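Local atomic coordinates of aspartokinase (Clostridium acetobutylicum, PDB entry 3TVI), a protein that probably catalyses the ATP-dependent phosphorylation of L-aspartate to 4-phospho-L-aspartate, the first step toward threonine, methionine and lysine, and binds lysine at its regulatory ACT domains. Residues Y232-E237 against A378-G383; N297-A302 against I343-L348; E323-S328 against D349-K354; P372-V377 against I405-Q410. All coordinates share one frame; numbering follows the deposited sequence.

Following the chain, Y232-E237 comes first, on a helix of the amino acid kinase region. It pairs with A378-G383 in interaction 1 and closes a loop of 140 residues. Interactions 2 and 3, with loops of 40 and 20 residues, are nested inside it. They cross each other, since E323-S328 precedes I343-L348 and D349-K354 follows it, and they touch where V327 packs on K347. Interaction 4 follows both, closes 27 residues and crosses interaction 1; P372-V377 runs directly into A378-G383 on one long strand. Interactions 1, 2 and 4 reach the same five-stranded antiparallel sheet. Interaction 3 joins loop and helix near a bound lysine. Together the four tie kinase helix, regulatory sheet and lysine-binding loop.

Interaction 1. Residues Y232-E237 against A378-G383; sequences YKELRE and ATVGTG
E234 OE2 is the best-held polar atom here, and three donors grip it. The backbone N of T382 gives it a bond of 2.8 Å, with an angle of 142° at the hydrogen. This N-H meets OE2 from above the carboxylate plane. T382 OG1 adds a weak bond to E234 OE2 at 3.4 Å, and T290 OG1 supplies the third. The other oxygen, OE1, forms a salt bridge with K282.

The chain of E234 is extended beyond CG, so the carboxylate reaches from helix 232-240 to the turn after strand 367-380. It crosses T382 at about a right angle. In T382, OG1 sits between the backbone N and the carbonyl carbon (chi1 47°), which places hydroxyl and amide on the same acceptor. OE2 also lies 3.4 Å from G381 CA.

V380 makes the apolar half of the contact. Its side chain points to the helix, with CG1 anti to the backbone N (chi1 -177°). CG1 comes 3.8 Å from E237 CB and 4.1 Å from E234 CG, while CG2 lies 4.1 Å from E237 CB. V380 thus packs against the aliphatic parts of two glutamates one helical turn apart. The bent chain of E237 leads on to S413, a weak hydrogen bond.

The contact joins the kinase region to the ACT sheet. E234 is buried, so its charge is probably stabilised by K282 and by the donors on OE2. That would favour the ionised carboxylate and make this a polar link between catalytic and regulatory parts.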
loop_
_atom_site.group_PDB
_atom_site.type_symbol
_atom_site.label_atom_id
_atom_site.label_comp_id
_atom_site.label_asym_id
_atom_site.label_seq_id
_atom_site.Cartn_x
_atom_site.Cartn_y
_atom_site.Cartn_z
ATOM N N TYR B 232 24.302 -3.139 1.226
ATOM C CA TYR B 232 23.475 -4.304 1.529
ATOM C C TYR B 232 22.015 -3.942 1.306
ATOM O O TYR B 232 21.312 -4.624 0.553
ATOM C CB TYR B 232 23.684 -4.818 2.962
ATOM C CG TYR B 232 25.091 -5.317 3.269
ATOM C CD1 TYR B 232 25.730 -6.230 2.433
ATOM C CD2 TYR B 232 25.776 -4.881 4.408
ATOM C CE1 TYR B 232 27.013 -6.677 2.711
ATOM C CE2 TYR B 232 27.059 -5.324 4.695
ATOM C CZ TYR B 232 27.674 -6.219 3.845
ATOM O OH TYR B 232 28.946 -6.664 4.125
ATOM N N LYS B 233 21.570 -2.856 1.948
ATOM C CA LYS B 233 20.180 -2.375 1.827
ATOM C C LYS B 233 19.817 -2.162 0.359
ATOM O O LYS B 233 18.717 -2.496 -0.083
ATOM C CB LYS B 233 19.990 -1.079 2.624
ATOM C CG LYS B 233 18.820 -0.208 2.169
ATOM C CD LYS B 233 17.456 -0.656 2.692
ATOM C CE LYS B 233 16.898 0.317 3.733
ATOM N NZ LYS B 233 15.619 -0.157 4.339
ATOM N N GLU B 234 20.767 -1.604 -0.380
ATOM C CA GLU B 234 20.633 -1.371 -1.811
ATOM C C GLU B 234 20.388 -2.694 -2.534
ATOM O O GLU B 234 19.391 -2.859 -3.245
ATOM C CB GLU B 234 21.922 -0.723 -2.320
ATOM C CG GLU B 234 21.763 0.291 -3.435
ATOM C CD GLU B 234 22.916 1.279 -3.458
ATOM O OE1 GLU B 234 24.028 0.926 -2.987
ATOM O OE2 GLU B 234 22.706 2.416 -3.928
ATOM N N LEU B 235 21.305 -3.637 -2.318
ATOM C CA LEU B 235 21.230 -4.971 -2.905
ATOM C C LEU B 235 19.932 -5.668 -2.543
ATOM O O LEU B 235 19.297 -6.277 -3.398
ATOM C CB LEU B 235 22.422 -5.823 -2.444
ATOM C CG LEU B 235 22.474 -7.301 -2.857
ATOM C CD1 LEU B 235 22.154 -7.496 -4.332
ATOM C CD2 LEU B 235 23.839 -7.884 -2.529
ATOM N N ARG B 236 19.540 -5.576 -1.279
ATOM C CA ARG B 236 18.289 -6.175 -0.838
ATOM C C ARG B 236 17.121 -5.663 -1.672
ATOM O O ARG B 236 16.262 -6.432 -2.093
ATOM C CB ARG B 236 18.045 -5.880 0.633
ATOM C CG ARG B 236 16.959 -6.731 1.262
ATOM C CD ARG B 236 17.021 -6.631 2.780
ATOM N NE ARG B 236 16.640 -5.298 3.270
ATOM C CZ ARG B 236 17.185 -4.672 4.318
ATOM N NH1 ARG B 236 18.172 -5.229 5.024
ATOM N NH2 ARG B 236 16.742 -3.462 4.660
ATOM N N GLU B 237 17.099 -4.360 -1.928
ATOM C CA GLU B 237 16.012 -3.777 -2.700
ATOM C C GLU B 237 15.975 -4.434 -4.083
ATOM O O GLU B 237 14.921 -4.862 -4.530
ATOM C CB GLU B 237 16.165 -2.250 -2.810
ATOM C CG GLU B 237 14.870 -1.460 -2.625
ATOM C CD GLU B 237 14.675 -0.913 -1.216
ATOM O OE1 GLU B 237 15.669 -0.550 -0.558
ATOM O OE2 GLU B 237 13.514 -0.814 -0.765
ATOM N N ALA B 378 11.434 -1.263 -10.452
ATOM C CA ALA B 378 12.060 -0.695 -9.278
ATOM C C ALA B 378 13.373 -0.097 -9.702
ATOM O O ALA B 378 14.219 -0.786 -10.274
ATOM C CB ALA B 378 12.294 -1.762 -8.229
ATOM N N THR B 379 13.546 1.189 -9.428
ATOM C CA THR B 379 14.801 1.851 -9.732
ATOM C C THR B 379 15.410 2.284 -8.397
ATOM O O THR B 379 14.755 2.944 -7.598
ATOM C CB THR B 379 14.620 2.974 -10.777
ATOM O OG1 THR B 379 15.465 4.076 -10.455
ATOM C CG2 THR B 379 13.161 3.432 -10.860
ATOM N N VAL B 380 16.651 1.863 -8.159
ATOM C CA VAL B 380 17.232 1.831 -6.819
ATOM C C VAL B 380 18.561 2.577 -6.774
ATOM O O VAL B 380 19.332 2.551 -7.740
ATOM C CB VAL B 380 17.459 0.371 -6.371
ATOM C CG1 VAL B 380 17.997 0.297 -4.959
ATOM C CG2 VAL B 380 16.165 -0.406 -6.447
ATOM N N GLY B 381 18.823 3.252 -5.657
ATOM C CA GLY B 381 20.112 3.905 -5.462
ATOM C C GLY B 381 20.149 4.698 -4.179
ATOM O O GLY B 381 19.146 5.264 -3.798
ATOM N N THR B 382 21.288 4.733 -3.493
ATOM C CA THR B 382 21.408 5.554 -2.282
ATOM C C THR B 382 21.325 7.034 -2.662
ATOM O O THR B 382 20.614 7.804 -2.033
ATOM C CB THR B 382 22.711 5.273 -1.501
ATOM O OG1 THR B 382 23.818 5.249 -2.404
ATOM C CG2 THR B 382 22.641 3.935 -0.768
ATOM N N GLY B 383 22.016 7.408 -3.735
ATOM C CA GLY B 383 22.050 8.790 -4.207
ATOM C C GLY B 383 20.735 9.374 -4.699
ATOM O O GLY B 383 20.690 10.535 -5.111
#

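Interaction 2. Residues N297-A302 against I343-L348; sequences NFTVIA and IEDCKL
Backbone bonds come first. T299 and I343 are an antiparallel hydrogen-bonded pair: T299 N donates to I343 O at 2.8 Å and I343 N to T299 O at 2.9 Å. F298 and E344 form the adjoining non-hydrogen-bonded pair. A third backbone bond, D345 N to N297 O at 3.2 Å, carries the link past the end of the strand, where the chain turns into helix 345-348.

One side-chain bond supplements these. T299 OG1 donates to D345 OD1 at 2.8 Å, from above the carboxylate plane. The two side chains cross at about a right angle.

The pairing joins strand 338-344, an outermost strand within the chain, to strand 291-304 of an antiparallel sheet that belongs to the ACT regulatory region. Helix 352-362 packs against I301 through I356, and against L348 through I355.

Apolar contacts lie on both faces. Beside F298, E344 CB makes an off-centre CH-pi contact 4.2 Å from the ring centroid and E344 CG lies over a ring face. The F298 ring also touches L376 of the next strand. On the other face I301 CD1 and I343 CD1 meet tip to tip at 4.2 Å.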
loop_
_atom_site.group_PDB
_atom_site.type_symbol
_atom_site.label_atom_id
_atom_site.label_comp_id
_atom_site.label_asym_id
_atom_site.label_seq_id
_atom_site.Cartn_x
_atom_site.Cartn_y
_atom_site.Cartn_z
ATOM N N ASN B 297 4.000 -9.305 -14.770
ATOM C CA ASN B 297 2.822 -10.062 -14.313
ATOM C C ASN B 297 2.301 -9.738 -12.903
ATOM O O ASN B 297 2.604 -10.438 -11.938
ATOM C CB ASN B 297 3.054 -11.573 -14.483
ATOM C CG ASN B 297 2.902 -12.021 -15.925
ATOM O OD1 ASN B 297 3.095 -11.237 -16.859
ATOM N ND2 ASN B 297 2.548 -13.285 -16.114
ATOM N N PHE B 298 1.487 -8.685 -12.824
ATOM C CA PHE B 298 0.811 -8.266 -11.593
ATOM C C PHE B 298 -0.633 -7.846 -11.888
ATOM O O PHE B 298 -0.971 -7.522 -13.028
ATOM C CB PHE B 298 1.536 -7.073 -10.979
ATOM C CG PHE B 298 2.758 -7.431 -10.187
ATOM C CD1 PHE B 298 2.678 -7.586 -8.812
ATOM C CD2 PHE B 298 3.991 -7.557 -10.802
ATOM C CE1 PHE B 298 3.802 -7.887 -8.064
ATOM C CE2 PHE B 298 5.121 -7.868 -10.064
ATOM C CZ PHE B 298 5.027 -8.033 -8.691
ATOM N N THR B 299 -1.476 -7.838 -10.857
ATOM C CA THR B 299 -2.866 -7.405 -10.995
ATOM C C THR B 299 -3.321 -6.595 -9.790
ATOM O O THR B 299 -3.066 -6.982 -8.647
ATOM C CB THR B 299 -3.814 -8.604 -11.148
ATOM O OG1 THR B 299 -3.453 -9.355 -12.316
ATOM C CG2 THR B 299 -5.266 -8.128 -11.261
ATOM N N VAL B 300 -4.004 -5.480 -10.051
ATOM C CA VAL B 300 -4.517 -4.620 -8.982
ATOM C C VAL B 300 -6.005 -4.889 -8.761
ATOM O O VAL B 300 -6.753 -5.066 -9.719
ATOM C CB VAL B 300 -4.253 -3.106 -9.254
ATOM C CG1 VAL B 300 -4.773 -2.673 -10.613
ATOM C CG2 VAL B 300 -4.865 -2.234 -8.164
ATOM N N ILE B 301 -6.412 -4.951 -7.495
ATOM C CA ILE B 301 -7.821 -5.041 -7.115
ATOM C C ILE B 301 -8.249 -3.704 -6.516
ATOM O O ILE B 301 -7.989 -3.431 -5.336
ATOM C CB ILE B 301 -8.050 -6.149 -6.075
ATOM C CG1 ILE B 301 -7.796 -7.520 -6.702
ATOM C CG2 ILE B 301 -9.461 -6.081 -5.518
ATOM C CD1 ILE B 301 -7.816 -8.656 -5.700
ATOM N N ALA B 302 -8.901 -2.871 -7.327
ATOM C CA ALA B 302 -9.280 -1.522 -6.901
ATOM C C ALA B 302 -10.603 -1.537 -6.130
ATOM O O ALA B 302 -11.589 -2.087 -6.607
ATOM C CB ALA B 302 -9.369 -0.604 -8.106
ATOM N N ILE B 343 -1.035 -7.271 -6.534
ATOM C CA ILE B 343 -0.727 -8.671 -6.226
ATOM C C ILE B 343 -0.157 -9.398 -7.442
ATOM O O ILE B 343 -0.708 -9.295 -8.541
ATOM C CB ILE B 343 -1.987 -9.421 -5.752
ATOM C CG1 ILE B 343 -2.547 -8.788 -4.473
ATOM C CG2 ILE B 343 -1.667 -10.885 -5.506
ATOM C CD1 ILE B 343 -3.976 -9.172 -4.169
ATOM N N GLU B 344 0.935 -10.135 -7.242
ATOM C CA GLU B 344 1.561 -10.889 -8.328
ATOM C C GLU B 344 0.630 -12.000 -8.812
ATOM O O GLU B 344 -0.156 -12.547 -8.033
ATOM C CB GLU B 344 2.910 -11.469 -7.894
ATOM C CG GLU B 344 3.621 -12.258 -8.993
ATOM C CD GLU B 344 5.079 -12.562 -8.690
ATOM O OE1 GLU B 344 5.538 -12.307 -7.555
ATOM O OE2 GLU B 344 5.771 -13.060 -9.601
ATOM N N ASP B 345 0.734 -12.323 -10.102
ATOM C CA ASP B 345 -0.233 -13.191 -10.779
ATOM C C ASP B 345 -0.136 -14.653 -10.356
ATOM O O ASP B 345 -1.156 -15.286 -10.076
ATOM C CB ASP B 345 -0.080 -13.075 -12.302
ATOM C CG ASP B 345 -0.487 -11.702 -12.839
ATOM O OD1 ASP B 345 -1.202 -10.943 -12.143
ATOM O OD2 ASP B 345 -0.093 -11.388 -13.981
ATOM N N CYS B 346 1.084 -15.185 -10.310
ATOM C CA CYS B 346 1.306 -16.565 -9.879
ATOM C C CYS B 346 0.850 -16.777 -8.430
ATOM O O CYS B 346 0.293 -17.825 -8.092
ATOM C CB CYS B 346 2.781 -16.935 -10.015
ATOM S SG CYS B 346 3.836 -16.019 -8.878
ATOM N N LYS B 347 1.085 -15.775 -7.583
ATOM C CA LYS B 347 0.648 -15.822 -6.186
ATOM C C LYS B 347 -0.880 -15.786 -6.063
ATOM O O LYS B 347 -1.440 -16.253 -5.069
ATOM C CB LYS B 347 1.271 -14.670 -5.388
ATOM N N LEU B 348 -1.539 -15.233 -7.081
ATOM C CA LEU B 348 -3.002 -15.133 -7.138
ATOM C C LEU B 348 -3.652 -16.304 -7.882
ATOM O O LEU B 348 -4.824 -16.611 -7.652
ATOM C CB LEU B 348 -3.395 -13.822 -7.826
ATOM C CG LEU B 348 -4.872 -13.425 -7.811
ATOM C CD1 LEU B 348 -5.401 -13.341 -6.389
ATOM C CD2 LEU B 348 -5.076 -12.099 -8.528
#

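Interaction 3. Residues E323-S328 against D349-K354; sequences EMYGVS and DGKCDK. With LYS (lysine), chain N.
Y325 is the first residue of E323-S328 to reach across. Its side chain points toward D349-K354, with CG anti to the carbonyl carbon (chi1 -51°). Two lysines meet it at different places. K351 CD lies 4.0 Å from Y325 CB, at the root of the side chain. K354 CB lies 3.6 Å from Y325 OH, at the tip. The tyrosine thus lies along the start of helix 352-362, and its side chain crosses that of K354 at about a right angle.

G326 follows as the centre of an inverse gamma turn. The turn bends the loop between Y325 and V327, so both of these neighbours face K351. G326 O itself is 4.1 Å from K351 CE.

V327 comes next and is buried. Its CG1 is anti to the carbonyl carbon and lies 3.8 Å from K351 CD. The two side chains slide past each other in opposite directions. The K351 chain then bends at its last torsion (chi4 -57°), next to the gamma turn. V327 CG1 also packs on the carbonyl oxygen of K347, in the short helix just ahead of D349-K354.

S328 leaves the contact and belongs to a lysine pocket. Its CB is 3.5 Å from N of the bound lysine. That ligand is hydrogen-bonded to F329 O and to C315 N of the second subunit, so the loop borders a site shared between subunits.

K351 and K354 use their methylene carbons here, not their charges. With no hydrogen bond or salt bridge between the segments, loop and helix are held by van der Waals packing at the surface.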
loop_
_atom_site.group_PDB
_atom_site.type_symbol
_atom_site.label_atom_id
_atom_site.label_comp_id
_atom_site.label_asym_id
_atom_site.label_seq_id
_atom_site.Cartn_x
_atom_site.Cartn_y
_atom_site.Cartn_z
ATOM N N GLU B 323 -4.248 -13.002 4.310
ATOM C CA GLU B 323 -3.515 -13.888 5.204
ATOM C C GLU B 323 -4.201 -15.253 5.254
ATOM O O GLU B 323 -3.545 -16.275 5.428
ATOM C CB GLU B 323 -3.436 -13.267 6.606
ATOM C CG GLU B 323 -2.433 -13.909 7.555
ATOM C CD GLU B 323 -2.221 -13.104 8.833
ATOM O OE1 GLU B 323 -2.911 -12.078 9.032
ATOM O OE2 GLU B 323 -1.358 -13.501 9.648
HETATM N N MSE B 324 -5.520 -15.264 5.073
HETATM C CA MSE B 324 -6.306 -16.501 5.112
HETATM C C MSE B 324 -6.002 -17.434 3.969
HETATM O O MSE B 324 -6.346 -18.610 4.029
HETATM C CB MSE B 324 -7.795 -16.164 5.109
HETATM C CG MSE B 324 -8.594 -17.144 5.953
HETATM SE SE MSE B 324 -10.460 -16.524 6.058
HETATM C CE MSE B 324 -10.232 -14.990 7.278
ATOM N N TYR B 325 -5.373 -16.923 2.913
ATOM C CA TYR B 325 -4.834 -17.764 1.839
ATOM C C TYR B 325 -3.318 -17.575 1.761
ATOM O O TYR B 325 -2.766 -16.683 2.401
ATOM C CB TYR B 325 -5.460 -17.406 0.486
ATOM C CG TYR B 325 -6.975 -17.358 0.470
ATOM C CD1 TYR B 325 -7.663 -16.291 1.041
ATOM C CD2 TYR B 325 -7.719 -18.365 -0.139
ATOM C CE1 TYR B 325 -9.048 -16.237 1.026
ATOM C CE2 TYR B 325 -9.108 -18.320 -0.158
ATOM C CZ TYR B 325 -9.770 -17.254 0.425
ATOM O OH TYR B 325 -11.149 -17.200 0.410
ATOM N N GLY B 326 -2.655 -18.412 0.967
ATOM C CA GLY B 326 -1.214 -18.283 0.720
ATOM C C GLY B 326 -0.936 -17.218 -0.329
ATOM O O GLY B 326 -0.413 -17.523 -1.409
ATOM N N VAL B 327 -1.289 -15.969 -0.003
ATOM C CA VAL B 327 -1.214 -14.846 -0.948
ATOM C C VAL B 327 -0.757 -13.543 -0.281
ATOM O O VAL B 327 -1.500 -12.930 0.491
ATOM C CB VAL B 327 -2.571 -14.594 -1.642
ATOM C CG1 VAL B 327 -2.944 -15.775 -2.522
ATOM C CG2 VAL B 327 -3.661 -14.321 -0.618
ATOM N N SER B 328 0.472 -13.134 -0.595
ATOM C CA SER B 328 1.024 -11.868 -0.120
ATOM C C SER B 328 0.836 -10.775 -1.165
ATOM O O SER B 328 0.806 -11.038 -2.373
ATOM C CB SER B 328 2.515 -12.011 0.213
ATOM O OG SER B 328 2.712 -12.769 1.398
ATOM N N ASP B 349 -2.884 -16.928 -8.779
ATOM C CA ASP B 349 -3.309 -18.091 -9.582
ATOM C C ASP B 349 -4.467 -18.893 -8.966
ATOM O O ASP B 349 -4.306 -19.543 -7.930
ATOM C CB ASP B 349 -2.096 -19.014 -9.814
ATOM C CG ASP B 349 -2.296 -19.995 -10.964
ATOM O OD1 ASP B 349 -3.450 -20.221 -11.397
ATOM O OD2 ASP B 349 -1.275 -20.547 -11.434
ATOM N N GLY B 350 -5.637 -18.822 -9.599
ATOM C CA GLY B 350 -6.799 -19.616 -9.196
ATOM C C GLY B 350 -7.570 -19.049 -8.019
ATOM O O GLY B 350 -8.782 -18.841 -8.106
ATOM N N LYS B 351 -6.861 -18.786 -6.925
ATOM C CA LYS B 351 -7.472 -18.344 -5.661
ATOM C C LYS B 351 -8.339 -17.073 -5.786
ATOM O O LYS B 351 -9.264 -16.876 -4.997
ATOM C CB LYS B 351 -6.387 -18.110 -4.591
ATOM C CG LYS B 351 -5.381 -19.250 -4.405
ATOM C CD LYS B 351 -4.646 -19.139 -3.072
ATOM C CE LYS B 351 -3.290 -19.832 -3.097
ATOM N NZ LYS B 351 -3.387 -21.271 -3.467
ATOM N N CYS B 352 -8.033 -16.233 -6.778
ATOM C CA CYS B 352 -8.639 -14.896 -6.953
ATOM C C CYS B 352 -10.102 -14.722 -6.567
ATOM O O CYS B 352 -10.463 -13.771 -5.869
ATOM C CB CYS B 352 -8.513 -14.454 -8.415
ATOM S SG CYS B 352 -9.248 -12.831 -8.741
ATOM N N ASP B 353 -10.938 -15.629 -7.054
ATOM C CA ASP B 353 -12.383 -15.411 -7.076
ATOM C C ASP B 353 -12.993 -15.366 -5.676
ATOM O O ASP B 353 -13.749 -14.448 -5.347
ATOM C CB ASP B 353 -13.062 -16.500 -7.919
ATOM C CG ASP B 353 -13.969 -15.933 -8.987
ATOM O OD1 ASP B 353 -14.881 -16.659 -9.427
ATOM O OD2 ASP B 353 -13.766 -14.771 -9.397
ATOM N N LYS B 354 -12.639 -16.356 -4.858
ATOM C CA LYS B 354 -13.156 -16.481 -3.490
ATOM C C LYS B 354 -12.804 -15.262 -2.629
ATOM O O LYS B 354 -13.548 -14.892 -1.719
ATOM C CB LYS B 354 -12.592 -17.745 -2.825
ATOM C CG LYS B 354 -12.956 -19.061 -3.507
ATOM C CD LYS B 354 -11.975 -20.166 -3.134
ATOM C CE LYS B 354 -12.166 -21.406 -3.990
ATOM N NZ LYS B 354 -10.973 -22.293 -3.934
HETATM N N LYS N . 2.594 -9.095 2.110
HETATM C CA LYS N . 3.372 -8.632 3.291
HETATM C C LYS N . 2.614 -8.896 4.581
HETATM O O LYS N . 1.874 -9.873 4.683
HETATM C CB LYS N . 3.676 -7.145 3.169
HETATM C CG LYS N . 4.689 -6.824 2.088
HETATM C CD LYS N . 4.724 -5.340 1.796
HETATM C CE LYS N . 6.046 -4.948 1.173
HETATM N NZ LYS N . 7.134 -4.930 2.188
HETATM O OXT LYS N . 2.726 -8.143 5.550
#

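Interaction 4. Residues P372-V377 against I405-Q410; sequences PNMALV and IRMIDQ
The two strands run in roughly the same direction, with their axes crossing at -40° and coming no closer than 8.3 Å. They are not paired: strand 416-422 lies between them in the sheet. Each carries a bulge. N373 and M374 both face F298 in a G1 beta bulge, and R406 with M407 forms a classic beta bulge against strand 416-422. At that bulge both R406 and M407 point toward P372-V377.

R406 carries the polar contact. Its NH1 donates to P372 O at 2.8 Å, with an angle of 154° at the hydrogen. The oxygen lies near the guanidinium plane. R406 NH2 holds H371 O, so two successive carbonyls fix the flat group. A long, weak ion pair with E422 may partly offset the charge of R406.

Selenomethionine M374 lies over one face of the guanidinium. Its CB is 3.6 Å from R406 NH1, and its SE is 3.9 Å from R406 CB. Further along, M374 CE meets M407 CB at 4.2 Å, the two chains crossing at about a right angle. L376 CD2 touches SE of M407, also selenomethionine, at 4.3 Å.

A375 and V377 point to the other face of the sheet, where helix 426-437 packs. Helix 390-400 covers I405 and I408. M407 also rests on I418 of the intervening strand. Beyond strand 405-410, I408 and Q410 pair antiparallel with a strand of the second subunit, which carries the ACT sheet across the dimer.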
loop_
_atom_site.group_PDB
_atom_site.type_symbol
_atom_site.label_atom_id
_atom_site.label_comp_id
_atom_site.label_asym_id
_atom_site.label_seq_id
_atom_site.Cartn_x
_atom_site.Cartn_y
_atom_site.Cartn_z
ATOM N N PRO B 372 -5.722 -6.317 -14.435
ATOM C CA PRO B 372 -4.454 -7.051 -14.521
ATOM C C PRO B 372 -3.462 -6.396 -15.493
ATOM O O PRO B 372 -3.628 -5.227 -15.841
ATOM C CB PRO B 372 -4.904 -8.418 -15.034
ATOM C CG PRO B 372 -6.060 -8.097 -15.925
ATOM C CD PRO B 372 -6.735 -6.880 -15.347
ATOM N N ASN B 373 -2.439 -7.139 -15.908
ATOM C CA ASN B 373 -1.517 -6.702 -16.963
ATOM C C ASN B 373 -0.627 -5.524 -16.562
ATOM O O ASN B 373 -0.268 -4.680 -17.391
ATOM C CB ASN B 373 -2.278 -6.394 -18.264
ATOM C CG ASN B 373 -2.985 -7.612 -18.828
ATOM O OD1 ASN B 373 -4.196 -7.593 -19.033
ATOM N ND2 ASN B 373 -2.228 -8.681 -19.083
HETATM N N MSE B 374 -0.255 -5.495 -15.287
HETATM C CA MSE B 374 0.690 -4.514 -14.766
HETATM C C MSE B 374 2.022 -5.192 -14.560
HETATM O O MSE B 374 2.092 -6.387 -14.253
HETATM C CB MSE B 374 0.162 -3.954 -13.445
HETATM C CG MSE B 374 1.144 -2.987 -12.788
HETATM SE SE MSE B 374 0.171 -1.584 -11.810
HETATM C CE MSE B 374 0.346 -2.346 -10.003
ATOM N N ALA B 375 3.093 -4.430 -14.754
ATOM C CA ALA B 375 4.435 -4.844 -14.361
ATOM C C ALA B 375 5.042 -3.761 -13.469
ATOM O O ALA B 375 4.644 -2.588 -13.533
ATOM C CB ALA B 375 5.301 -5.084 -15.589
ATOM N N LEU B 376 5.993 -4.163 -12.628
ATOM C CA LEU B 376 6.627 -3.253 -11.679
ATOM C C LEU B 376 8.062 -3.021 -12.079
ATOM O O LEU B 376 8.767 -3.957 -12.435
ATOM C CB LEU B 376 6.580 -3.824 -10.265
ATOM C CG LEU B 376 5.176 -3.985 -9.697
ATOM C CD1 LEU B 376 5.255 -4.541 -8.295
ATOM C CD2 LEU B 376 4.417 -2.667 -9.700
ATOM N N VAL B 377 8.479 -1.760 -12.030
ATOM C CA VAL B 377 9.863 -1.390 -12.285
ATOM C C VAL B 377 10.405 -0.673 -11.051
ATOM O O VAL B 377 9.884 0.373 -10.643
ATOM C CB VAL B 377 9.994 -0.495 -13.532
ATOM C CG1 VAL B 377 11.458 -0.206 -13.835
ATOM C CG2 VAL B 377 9.328 -1.166 -14.718
ATOM N N ILE B 405 1.694 5.484 -16.963
ATOM C CA ILE B 405 2.032 5.032 -15.624
ATOM C C ILE B 405 0.769 4.532 -14.938
ATOM O O ILE B 405 -0.276 5.163 -15.027
ATOM C CB ILE B 405 2.635 6.193 -14.805
ATOM C CG1 ILE B 405 3.902 6.721 -15.483
ATOM C CG2 ILE B 405 2.954 5.761 -13.380
ATOM C CD1 ILE B 405 4.491 7.940 -14.808
ATOM N N ARG B 406 0.862 3.398 -14.257
ATOM C CA ARG B 406 -0.289 2.810 -13.566
ATOM C C ARG B 406 -0.133 2.716 -12.040
ATOM O O ARG B 406 -1.105 2.477 -11.328
ATOM C CB ARG B 406 -0.572 1.418 -14.132
ATOM C CG ARG B 406 -1.293 1.419 -15.474
ATOM C CD ARG B 406 -1.788 0.029 -15.824
ATOM N NE ARG B 406 -2.628 -0.519 -14.763
ATOM C CZ ARG B 406 -2.945 -1.806 -14.627
ATOM N NH1 ARG B 406 -2.497 -2.713 -15.492
ATOM N NH2 ARG B 406 -3.718 -2.188 -13.615
HETATM N N MSE B 407 1.082 2.878 -11.534
HETATM C CA MSE B 407 1.285 3.018 -10.095
HETATM C C MSE B 407 2.538 3.815 -9.869
HETATM O O MSE B 407 3.466 3.779 -10.682
HETATM C CB MSE B 407 1.398 1.645 -9.423
HETATM C CG MSE B 407 1.370 1.695 -7.892
HETATM SE SE MSE B 407 2.265 0.099 -7.152
HETATM C CE MSE B 407 3.986 0.899 -6.648
ATOM N N ILE B 408 2.549 4.570 -8.777
ATOM C CA ILE B 408 3.765 5.149 -8.243
ATOM C C ILE B 408 3.799 4.867 -6.751
ATOM O O ILE B 408 2.828 5.119 -6.025
ATOM C CB ILE B 408 3.833 6.676 -8.446
ATOM C CG1 ILE B 408 3.685 7.036 -9.924
ATOM C CG2 ILE B 408 5.146 7.234 -7.911
ATOM C CD1 ILE B 408 3.594 8.527 -10.164
ATOM N N ASP B 409 4.911 4.304 -6.304
ATOM C CA ASP B 409 5.263 4.356 -4.899
ATOM C C ASP B 409 6.619 4.999 -4.777
ATOM O O ASP B 409 7.617 4.493 -5.300
ATOM C CB ASP B 409 5.309 2.977 -4.249
ATOM C CG ASP B 409 6.028 2.990 -2.892
ATOM O OD1 ASP B 409 5.813 3.940 -2.089
ATOM O OD2 ASP B 409 6.813 2.046 -2.645
ATOM N N GLN B 410 6.642 6.128 -4.087
ATOM C CA GLN B 410 7.879 6.655 -3.559
ATOM C C GLN B 410 7.510 7.170 -2.187
ATOM O O GLN B 410 6.624 7.993 -2.045
ATOM C CB GLN B 410 8.490 7.676 -4.522
ATOM C CG GLN B 410 8.299 9.149 -4.241
ATOM C CD GLN B 410 9.525 9.752 -3.616
ATOM O OE1 GLN B 410 10.161 10.640 -4.191
ATOM N NE2 GLN B 410 9.890 9.248 -2.445
#